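Local coordinates for IroE protein (Escherichia coli, PDB 2GZS) that hydrolyses the trilactone siderophore enterobactin and its C-glucosylated salmochelin forms, preferring the iron-free molecules and usually cutting the ring once to leave linear trimers, at residues F18-V21 with D22-H26; F120-L123 with L124-I128; N137-R140 with Q141-G144. One frame throughout, in Å; residues are numbered along the deposited sequence.

Interaction 1 of 3, residues F18-V21 with D22-H26; sequences FDSV and DGTRH
Asp-22 OD1 is gripped by three donors: the hydroxyl of Ser-20, whose OG lies 2.7 Å from it, and both the hydroxyl OG1 and the backbone N of Thr-24. The oxygen sits in the connection of a beta hairpin, where the chain leaves edge strand 11-19 and turns back into strand 26-34. Its bond from Thr-24 N makes an Asx turn, laid over the type I beta turn that runs from Ser-20 to Gly-23 and is closed by Gly-23 N on Ser-20 O at 3.0 Å. Gly-23, last in this turn, has a positive phi of 75°. The two hydroxyls meet OD1 from opposite faces of the carboxylate, both well out of its plane, whereas Thr-24 N comes on the anti side. Ser-20 OG stands between its own backbone N and carbonyl carbon (chi1 60°), a position from which it donates to Asp-22 and accepts from Arg-25 N, 3.1 Å from OG. The other carboxylate oxygen, Asp-22 OD2, offers its syn lone pair to Arg-25 NH1 at 2.8 Å in a salt bridge nearly in the guanidinium plane. The arginine chain bends at chi3 to lay one guanidinium face over the Ser-20 side chain, and its NE forms a salt bridge with Asp-93 at the end of helix 87-93, so two carboxylates fix the plane of this buried cation. Ser-20 N bonds to Arg-25 O at 2.9 Å where the two arms converge. Next to it Asp-19 and His-26 form an antiparallel non-hydrogen-bonded pair, their side chains on the same face of the sheet. The carboxylate stands almost perpendicular to the imidazole, so the histidine N-H, in its own ring plane, meets Asp-19 OD1 from above the carboxylate: ND1 to OD1 is 2.9 Å, almost straight at 172°.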
ATOM      1  N   PHE A  18     -12.733  -0.181 -12.618  1.00 12.43           N
ATOM      2  CA  PHE A  18     -11.806   0.200 -13.678  1.00 12.66           C
ATOM      3  C   PHE A  18     -11.356  -1.091 -14.372  1.00 11.28           C
ATOM      4  O   PHE A  18     -11.527  -2.131 -13.777  1.00 12.47           O
ATOM      5  CB  PHE A  18     -10.559   0.925 -13.212  1.00 11.85           C
ATOM      6  CG  PHE A  18     -10.767   2.219 -12.450  1.00 13.59           C
ATOM      7  CD1 PHE A  18     -10.568   3.423 -13.080  1.00 15.78           C
ATOM      8  CD2 PHE A  18     -11.193   2.207 -11.115  1.00 13.66           C
ATOM      9  CE1 PHE A  18     -10.843   4.576 -12.356  1.00 16.33           C
ATOM     10  CE2 PHE A  18     -11.445   3.379 -10.400  1.00 12.93           C
ATOM     11  CZ  PHE A  18     -11.246   4.581 -11.030  1.00 13.74           C
ATOM     12  N   ASP A  19     -10.797  -1.011 -15.575  1.00 12.83           N
ATOM     13  CA  ASP A  19     -10.288  -2.185 -16.276  1.00 12.43           C
ATOM     14  C   ASP A  19      -8.824  -1.941 -16.567  1.00 11.73           C
ATOM     15  O   ASP A  19      -8.413  -0.779 -16.809  1.00 13.38           O
ATOM     16  CB  ASP A  19     -10.952  -2.363 -17.657  1.00 13.89           C
ATOM     17  CG  ASP A  19     -12.413  -2.733 -17.500  1.00 22.96           C
ATOM     18  OD1 ASP A  19     -12.747  -3.434 -16.525  1.00 19.02           O
ATOM     19  OD2 ASP A  19     -13.236  -2.309 -18.350  1.00 26.92           O
ATOM     20  N   SER A  20      -8.035  -3.028 -16.597  1.00 12.19           N
ATOM     21  CA  SER A  20      -6.692  -2.850 -17.139  1.00 11.43           C
ATOM     22  C   SER A  20      -6.691  -2.474 -18.642  1.00 12.69           C
ATOM     23  O   SER A  20      -7.671  -2.768 -19.304  1.00 13.22           O
ATOM     24  CB  SER A  20      -5.888  -4.148 -16.961  1.00 13.00           C
ATOM     25  OG  SER A  20      -6.463  -5.249 -17.619  1.00 13.86           O
ATOM     26  N   VAL A  21      -5.531  -1.895 -19.054  1.00 13.69           N
ATOM     27  CA  VAL A  21      -5.510  -1.648 -20.524  1.00 15.18           C
ATOM     28  C   VAL A  21      -5.581  -2.897 -21.373  1.00 14.14           C
ATOM     29  O   VAL A  21      -6.171  -2.975 -22.503  1.00 15.27           O
ATOM     30  CB  VAL A  21      -4.310  -0.815 -20.984  1.00 21.66           C
ATOM     31  CG1 VAL A  21      -4.465   0.590 -20.389  1.00 23.76           C
ATOM     32  CG2 VAL A  21      -2.972  -1.381 -20.645  1.00 17.67           C
ATOM     33  N   ASP A  22      -5.068  -4.050 -20.880  1.00 12.25           N
ATOM     34  CA  ASP A  22      -5.207  -5.236 -21.710  1.00 14.56           C
ATOM     35  C   ASP A  22      -6.574  -5.872 -21.670  1.00 14.52           C
ATOM     36  O   ASP A  22      -6.759  -6.853 -22.388  1.00 17.46           O
ATOM     37  CB  ASP A  22      -4.083  -6.224 -21.378  1.00 12.86           C
ATOM     38  CG  ASP A  22      -4.215  -6.916 -20.043  1.00 15.99           C
ATOM     39  OD1 ASP A  22      -5.274  -6.897 -19.398  1.00 13.73           O
ATOM     40  OD2 ASP A  22      -3.184  -7.487 -19.618  1.00 19.03           O
ATOM     41  N   GLY A  23      -7.485  -5.282 -20.877  1.00 15.14           N
ATOM     42  CA  GLY A  23      -8.838  -5.787 -20.800  1.00 15.11           C
ATOM     43  C   GLY A  23      -9.059  -7.047 -20.017  1.00 22.18           C
ATOM     44  O   GLY A  23     -10.153  -7.641 -19.985  1.00 22.13           O
ATOM     45  N   THR A  24      -8.062  -7.612 -19.332  1.00 16.58           N
ATOM     46  CA  THR A  24      -8.232  -8.918 -18.741  1.00 17.42           C
ATOM     47  C   THR A  24      -8.269  -8.887 -17.207  1.00 16.81           C
ATOM     48  O   THR A  24      -8.527  -9.971 -16.630  1.00 18.11           O
ATOM     49  CB  THR A  24      -7.067  -9.853 -19.084  1.00 19.68           C
ATOM     50  OG1 THR A  24      -5.855  -9.388 -18.485  1.00 16.98           O
ATOM     51  CG2 THR A  24      -6.869  -9.901 -20.613  1.00 24.35           C
ATOM     52  N   ARG A  25      -7.972  -7.766 -16.601  1.00 12.46           N
ATOM     53  CA  ARG A  25      -8.065  -7.599 -15.140  1.00 11.34           C
ATOM     54  C   ARG A  25      -9.060  -6.465 -14.882  1.00 11.14           C
ATOM     55  O   ARG A  25      -9.168  -5.456 -15.554  1.00 12.96           O
ATOM     56  CB  ARG A  25      -6.701  -7.279 -14.510  1.00 14.66           C
ATOM     57  CG  ARG A  25      -5.742  -8.474 -14.585  1.00 11.92           C
ATOM     58  CD  ARG A  25      -4.328  -8.215 -14.195  1.00 11.56           C
ATOM     59  NE  ARG A  25      -3.745  -7.027 -14.804  1.00 10.99           N
ATOM     60  CZ  ARG A  25      -3.362  -6.988 -16.122  1.00 11.68           C
ATOM     61  NH1 ARG A  25      -3.491  -8.080 -16.883  1.00 14.60           N
ATOM     62  NH2 ARG A  25      -2.848  -5.845 -16.567  1.00 12.20           N
ATOM     63  N   HIS A  26      -9.874  -6.656 -13.820  1.00 12.39           N
ATOM     64  CA  HIS A  26     -11.048  -5.792 -13.586  1.00 12.63           C
ATOM     65  C   HIS A  26     -11.034  -5.366 -12.120  1.00 12.07           C
ATOM     66  O   HIS A  26     -11.081  -6.266 -11.273  1.00 12.42           O
ATOM     67  CB  HIS A  26     -12.327  -6.581 -13.926  1.00 13.99           C
ATOM     68  CG  HIS A  26     -12.240  -7.149 -15.335  1.00 15.52           C
ATOM     69  ND1 HIS A  26     -12.335  -6.277 -16.407  1.00 20.63           N
ATOM     70  CD2 HIS A  26     -11.985  -8.370 -15.809  1.00 18.28           C
ATOM     71  CE1 HIS A  26     -12.190  -7.008 -17.517  1.00 24.16           C
ATOM     72  NE2 HIS A  26     -11.981  -8.262 -17.174  1.00 20.06           N
TER

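Interaction 2 of 3, residues F120-L123 with L124-I128; sequences FRQL and LETRI
This is a local contact along one helix, 117-132, which packs on the central sheet of the alpha/beta-hydrolase fold; here its regular alpha turns give way to a wider pi-type turn at 124-128. Leu-123 O marks the change, accepting from Arg-127 N at 3.0 Å and from Ile-128 N, five residues on, at 2.9 Å. One residue earlier, Gln-122 O also takes two donors, Thr-126 N and, 2.8 Å away, Thr-126 OG1, which reach it from opposite faces of its carbonyl plane. On the sheet side Leu-123 CG meets Ile-128 CD1 at 3.9 Å, and Val-77 and Val-29 of the strands lie against Ile-128. Arg-121 and Glu-125 run side by side in the same direction, yet their charged ends do not pair: Glu-125 OE2 rests 3.3 Å from Arg-121 CG and bonds to Ser-162, while the Arg-121 guanidinium, carried on by a bend at chi3, bridges to Asp-157 of helix 150-161. An alanine in place of Glu-125 would probably leave Ser-162 without this acceptor and the Arg-121 methylenes without their neighbour. Arg-127, extended from CG to NE, reaches back along the helix, its guanidinium with one face toward the Leu-123 backbone and offset from it, with NH1 3.8 Å from Leu-123 CD1 and NH2 3.5 Å from Gln-122 CG.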
ATOM      1  N   PHE A 120       0.489  -1.298 -13.805  1.00 10.54           N
ATOM      2  CA  PHE A 120      -0.504  -1.116 -12.724  1.00  9.16           C
ATOM      3  C   PHE A 120      -0.243   0.248 -12.078  1.00 11.05           C
ATOM      4  O   PHE A 120      -1.246   0.933 -11.759  1.00 10.67           O
ATOM      5  CB  PHE A 120      -0.359  -2.266 -11.734  1.00  8.54           C
ATOM      6  CG  PHE A 120      -1.304  -2.094 -10.524  1.00 10.93           C
ATOM      7  CD1 PHE A 120      -2.679  -2.023 -10.697  1.00  9.85           C
ATOM      8  CD2 PHE A 120      -0.737  -1.996  -9.250  1.00 10.82           C
ATOM      9  CE1 PHE A 120      -3.519  -1.872  -9.579  1.00 11.30           C
ATOM     10  CE2 PHE A 120      -1.594  -1.798  -8.163  1.00 11.00           C
ATOM     11  CZ  PHE A 120      -2.972  -1.710  -8.314  1.00 10.16           C
ATOM     12  N   ARG A 121       0.983   0.664 -11.884  1.00  9.11           N
ATOM     13  CA  ARG A 121       1.256   1.990 -11.310  1.00  9.02           C
ATOM     14  C   ARG A 121       0.699   3.056 -12.252  1.00 13.05           C
ATOM     15  O   ARG A 121       0.176   4.046 -11.731  1.00 12.20           O
ATOM     16  CB  ARG A 121       2.735   2.176 -11.031  1.00 12.68           C
ATOM     17  CG  ARG A 121       2.969   3.509 -10.262  1.00 16.71           C
ATOM     18  CD  ARG A 121       4.307   3.488  -9.484  1.00 23.65           C
ATOM     19  NE  ARG A 121       5.283   2.804 -10.268  1.00 26.39           N
ATOM     20  CZ  ARG A 121       5.843   1.592 -10.123  1.00 17.61           C
ATOM     21  NH1 ARG A 121       6.700   1.287 -11.099  1.00 19.39           N
ATOM     22  NH2 ARG A 121       5.617   0.724  -9.152  1.00 16.23           N
ATOM     23  N   GLN A 122       0.816   2.922 -13.577  1.00 11.34           N
ATOM     24  CA  GLN A 122       0.241   3.966 -14.454  1.00 14.22           C
ATOM     25  C   GLN A 122      -1.240   3.982 -14.271  1.00 11.61           C
ATOM     26  O   GLN A 122      -1.866   5.060 -14.214  1.00 12.38           O
ATOM     27  CB  GLN A 122       0.621   3.570 -15.906  1.00 15.61           C
ATOM     28  CG  GLN A 122      -0.171   4.353 -16.954  1.00 26.48           C
ATOM     29  CD  GLN A 122       0.723   5.200 -17.844  1.00 48.25           C
ATOM     30  OE1 GLN A 122       0.239   6.168 -18.451  1.00 35.51           O
ATOM     31  NE2 GLN A 122       1.985   4.755 -17.861  1.00 35.96           N
ATOM     32  N   LEU A 123      -1.927   2.868 -14.184  1.00 10.17           N
ATOM     33  CA  LEU A 123      -3.358   2.814 -13.959  1.00 10.26           C
ATOM     34  C   LEU A 123      -3.672   3.544 -12.644  1.00 11.51           C
ATOM     35  O   LEU A 123      -4.593   4.384 -12.514  1.00 10.60           O
ATOM     36  CB  LEU A 123      -3.857   1.367 -13.860  1.00  8.80           C
ATOM     37  CG  LEU A 123      -5.232   1.197 -13.240  1.00 13.40           C
ATOM     38  CD1 LEU A 123      -6.292   1.725 -14.203  1.00 20.58           C
ATOM     39  CD2 LEU A 123      -5.544  -0.269 -12.936  1.00 20.94           C
ATOM     40  N   LEU A 124      -2.936   3.189 -11.590  1.00 10.16           N
ATOM     41  CA  LEU A 124      -3.229   3.725 -10.238  1.00  9.48           C
ATOM     42  C   LEU A 124      -3.030   5.213 -10.206  1.00 12.31           C
ATOM     43  O   LEU A 124      -3.922   5.914  -9.664  1.00 12.08           O
ATOM     44  CB  LEU A 124      -2.319   2.983  -9.246  1.00 12.34           C
ATOM     45  CG  LEU A 124      -2.452   3.411  -7.765  1.00 12.66           C
ATOM     46  CD1 LEU A 124      -3.866   3.139  -7.252  1.00 11.98           C
ATOM     47  CD2 LEU A 124      -1.395   2.693  -6.939  1.00 16.17           C
ATOM     48  N   GLU A 125      -1.914   5.716 -10.694  1.00 11.62           N
ATOM     49  CA  GLU A 125      -1.548   7.145 -10.529  1.00 10.17           C
ATOM     50  C   GLU A 125      -2.233   8.053 -11.538  1.00 12.00           C
ATOM     51  O   GLU A 125      -2.533   9.224 -11.181  1.00 14.97           O
ATOM     52  CB  GLU A 125      -0.025   7.324 -10.622  1.00 12.84           C
ATOM     53  CG  GLU A 125       0.700   6.585  -9.510  1.00 13.10           C
ATOM     54  CD  GLU A 125       2.183   6.901  -9.459  1.00 17.21           C
ATOM     55  OE1 GLU A 125       2.725   7.697 -10.249  1.00 19.95           O
ATOM     56  OE2 GLU A 125       2.810   6.304  -8.559  1.00 18.80           O
ATOM     57  N   THR A 126      -2.486   7.562 -12.749  1.00 11.45           N
ATOM     58  CA  THR A 126      -3.077   8.483 -13.740  1.00 11.27           C
ATOM     59  C   THR A 126      -4.550   8.268 -13.972  1.00 13.44           C
ATOM     60  O   THR A 126      -5.191   9.114 -14.635  1.00 16.79           O
ATOM     61  CB  THR A 126      -2.378   8.359 -15.119  1.00 14.14           C
ATOM     62  OG1 THR A 126      -2.805   7.168 -15.778  1.00 15.11           O
ATOM     63  CG2 THR A 126      -0.856   8.310 -14.967  1.00 18.27           C
ATOM     64  N   ARG A 127      -5.146   7.170 -13.509  1.00 11.99           N
ATOM     65  CA  ARG A 127      -6.565   6.878 -13.756  1.00 11.91           C
ATOM     66  C   ARG A 127      -7.341   6.762 -12.445  1.00 12.78           C
ATOM     67  O   ARG A 127      -8.338   7.477 -12.204  1.00 13.04           O
ATOM     68  CB  ARG A 127      -6.786   5.626 -14.630  1.00 11.11           C
ATOM     69  CG  ARG A 127      -5.985   5.705 -15.938  1.00 15.74           C
ATOM     70  CD  ARG A 127      -6.264   4.528 -16.920  1.00 16.40           C
ATOM     71  NE  ARG A 127      -5.030   4.529 -17.735  1.00 14.75           N
ATOM     72  CZ  ARG A 127      -4.180   3.516 -17.966  1.00 14.00           C
ATOM     73  NH1 ARG A 127      -4.495   2.318 -17.461  1.00 14.83           N
ATOM     74  NH2 ARG A 127      -3.115   3.813 -18.694  1.00 16.30           N
ATOM     75  N   ILE A 128      -6.904   5.849 -11.560  1.00 11.32           N
ATOM     76  CA  ILE A 128      -7.694   5.645 -10.341  1.00 10.99           C
ATOM     77  C   ILE A 128      -7.544   6.805  -9.381  1.00 11.89           C
ATOM     78  O   ILE A 128      -8.582   7.359  -8.908  1.00 13.33           O
ATOM     79  CB  ILE A 128      -7.216   4.342  -9.659  1.00  9.75           C
ATOM     80  CG1 ILE A 128      -7.407   3.153 -10.581  1.00 13.17           C
ATOM     81  CG2 ILE A 128      -7.930   4.205  -8.296  1.00 12.15           C
ATOM     82  CD1 ILE A 128      -7.056   1.829  -9.880  1.00 14.54           C
TER

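Interaction 3 of 3, residues N137-R140 with Q141-G144; sequences NIDR and QRRG
Two overlapping type I beta turns, Asp-139 to Arg-142 and Arg-140 to Arg-143, make the corner through which the chain passes from the short strand 138-139 into strand 143-148 of the central sheet. The first is closed by Arg-142 N on Asp-139 O at 2.9 Å, the second by a weak bond from Arg-143 N to Arg-140 O. Asp-139 reinforces the bend from its side chain: with CG anti to the backbone N (chi1 -172°), the carboxylate swings over the turn and OD1 takes Gln-141 N at 3.1 Å, from above the carboxylate plane. Asp-139 OD2 packs 3.5 Å from Arg-142 CG and forms only a long salt bridge, 4.0 Å, with Arg-142 NH1. Arg-140 and Arg-143 lie alongside each other, Arg-140 CG 3.3 Å from Arg-143 NH2. Their like charges come close here, but Glu-133 holds Arg-143 NH2 in a salt bridge, which is likely to offset the repulsion, and Tyr-164 meets the same guanidinium in a cation-pi contact. Beyond the corner the chain enters the strand that leads to nucleophile Ser-149, the strand-to-nucleophile-elbow arrangement of alpha/beta hydrolases.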
ATOM      1  N   ASN A 137     -11.164  17.236  -0.338  1.00 19.59           N
ATOM      2  CA  ASN A 137     -10.029  18.011   0.110  1.00 17.66           C
ATOM      3  C   ASN A 137      -8.962  17.031   0.664  1.00 15.10           C
ATOM      4  O   ASN A 137      -9.137  16.588   1.794  1.00 21.18           O
ATOM      5  CB  ASN A 137     -10.369  19.034   1.195  1.00 23.87           C
ATOM      6  CG  ASN A 137      -9.215  19.928   1.560  1.00 18.14           C
ATOM      7  OD1 ASN A 137      -8.201  20.107   0.866  1.00 24.86           O
ATOM      8  ND2 ASN A 137      -9.342  20.571   2.729  1.00 24.55           N
ATOM      9  N   ILE A 138      -7.973  16.801  -0.185  1.00 19.70           N
ATOM     10  CA  ILE A 138      -6.920  15.827   0.150  1.00 17.39           C
ATOM     11  C   ILE A 138      -5.624  16.561   0.432  1.00 17.05           C
ATOM     12  O   ILE A 138      -5.276  17.463  -0.345  1.00 19.00           O
ATOM     13  CB  ILE A 138      -6.724  14.875  -1.040  1.00 17.12           C
ATOM     14  CG1 ILE A 138      -7.956  14.042  -1.345  1.00 16.77           C
ATOM     15  CG2 ILE A 138      -5.479  14.009  -0.740  1.00 17.28           C
ATOM     16  CD1 ILE A 138      -8.418  13.223  -0.156  1.00 17.00           C
ATOM     17  N   ASP A 139      -4.963  16.199   1.523  1.00 15.02           N
ATOM     18  CA  ASP A 139      -3.649  16.733   1.812  1.00 16.87           C
ATOM     19  C   ASP A 139      -2.605  15.947   1.008  1.00 20.68           C
ATOM     20  O   ASP A 139      -2.268  14.816   1.429  1.00 17.38           O
ATOM     21  CB  ASP A 139      -3.302  16.623   3.282  1.00 17.79           C
ATOM     22  CG  ASP A 139      -2.011  17.347   3.604  1.00 25.85           C
ATOM     23  OD1 ASP A 139      -1.206  17.639   2.707  1.00 26.15           O
ATOM     24  OD2 ASP A 139      -1.793  17.647   4.789  1.00 26.75           O
ATOM     25  N   ARG A 140      -2.183  16.572  -0.052  1.00 18.37           N
ATOM     26  CA  ARG A 140      -1.362  15.754  -0.978  1.00 22.42           C
ATOM     27  C   ARG A 140      -0.042  15.380  -0.358  1.00 27.31           C
ATOM     28  O   ARG A 140       0.578  14.359  -0.693  1.00 19.82           O
ATOM     29  CB  ARG A 140      -1.203  16.423  -2.350  1.00 17.15           C
ATOM     30  CG  ARG A 140      -2.492  16.340  -3.144  1.00 19.15           C
ATOM     31  CD  ARG A 140      -2.429  17.277  -4.344  1.00 29.42           C
ATOM     32  NE  ARG A 140      -3.567  17.107  -5.247  1.00 26.45           N
ATOM     33  CZ  ARG A 140      -3.657  17.758  -6.415  1.00 39.53           C
ATOM     34  NH1 ARG A 140      -2.695  18.609  -6.763  1.00 29.84           N
ATOM     35  NH2 ARG A 140      -4.707  17.564  -7.211  1.00 32.10           N
ATOM     36  N   GLN A 141       0.431  16.152   0.605  1.00 22.77           N
ATOM     37  CA  GLN A 141       1.708  15.783   1.247  1.00 19.19           C
ATOM     38  C   GLN A 141       1.549  14.559   2.119  1.00 16.94           C
ATOM     39  O   GLN A 141       2.557  14.073   2.632  1.00 23.86           O
ATOM     40  CB  GLN A 141       2.193  17.013   2.029  1.00 27.55           C
ATOM     41  CG  GLN A 141       2.416  18.240   1.133  1.00 29.27           C
ATOM     42  CD  GLN A 141       3.241  19.262   1.908  1.00 50.82           C
ATOM     43  OE1 GLN A 141       2.718  20.226   2.472  1.00 54.56           O
ATOM     44  NE2 GLN A 141       4.542  18.983   1.931  1.00 64.59           N
ATOM     45  N   ARG A 142       0.345  14.073   2.352  1.00 16.87           N
ATOM     46  CA  ARG A 142      -0.002  13.004   3.252  1.00 14.97           C
ATOM     47  C   ARG A 142      -0.659  11.884   2.432  1.00 13.40           C
ATOM     48  O   ARG A 142      -1.549  11.227   2.950  1.00 14.55           O
ATOM     49  CB  ARG A 142      -0.973  13.459   4.349  1.00 18.23           C
ATOM     50  CG  ARG A 142      -0.361  14.518   5.296  1.00 28.23           C
ATOM     51  CD  ARG A 142       0.325  13.837   6.458  1.00 63.85           C
ATOM     52  NE  ARG A 142      -0.462  13.560   7.632  1.00 89.30           N
ATOM     53  CZ  ARG A 142      -1.378  14.172   8.352  1.00 90.46           C
ATOM     54  NH1 ARG A 142      -1.830  15.390   8.065  1.00107.82           N
ATOM     55  NH2 ARG A 142      -1.891  13.556   9.428  1.00 39.94           N
ATOM     56  N   ARG A 143      -0.243  11.721   1.197  1.00 13.67           N
ATOM     57  CA  ARG A 143      -0.711  10.596   0.363  1.00 12.12           C
ATOM     58  C   ARG A 143       0.188   9.385   0.561  1.00 11.60           C
ATOM     59  O   ARG A 143       1.396   9.503   0.361  1.00 15.19           O
ATOM     60  CB  ARG A 143      -0.717  11.032  -1.101  1.00 16.34           C
ATOM     61  CG  ARG A 143      -1.353   9.977  -2.001  1.00 19.64           C
ATOM     62  CD  ARG A 143      -1.327  10.486  -3.404  1.00 23.16           C
ATOM     63  NE  ARG A 143      -2.305  11.527  -3.825  1.00 19.22           N
ATOM     64  CZ  ARG A 143      -1.907  12.590  -4.532  1.00 22.22           C
ATOM     65  NH1 ARG A 143      -0.663  12.838  -4.953  1.00 21.23           N
ATOM     66  NH2 ARG A 143      -2.768  13.515  -4.919  1.00 20.67           N
ATOM     67  N   GLY A 144      -0.434   8.276   0.962  1.00 10.49           N
ATOM     68  CA  GLY A 144       0.408   7.065   1.228  1.00  9.85           C
ATOM     69  C   GLY A 144      -0.132   5.896   0.429  1.00  9.91           C
ATOM     70  O   GLY A 144      -1.185   5.849  -0.151  1.00  8.43           O
TER

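Overall arrangement
Interactions 1 and 2 touch, their centres 12 Å apart: the hairpin 18-26 lies against helix 117-132, with Val-21 CG1 3.4 Å from Arg-127 NH1 and Phe-18 CZ 3.8 Å from Ile-128 CA, so the widened helical turn meets the edge of the sheet. Interaction 3 follows that helix in the chain, about 7 Å from interaction 2 between nearest atoms, and lies 27 Å from interaction 1 between centres, although both reach the same sheet. None of the three lines the active site of Ser-149 and His-247. The Phe-120 side chain is about 13 Å from the bound diisopropyl phosphonate, while residues 143-144 begin the strand running to Ser-149.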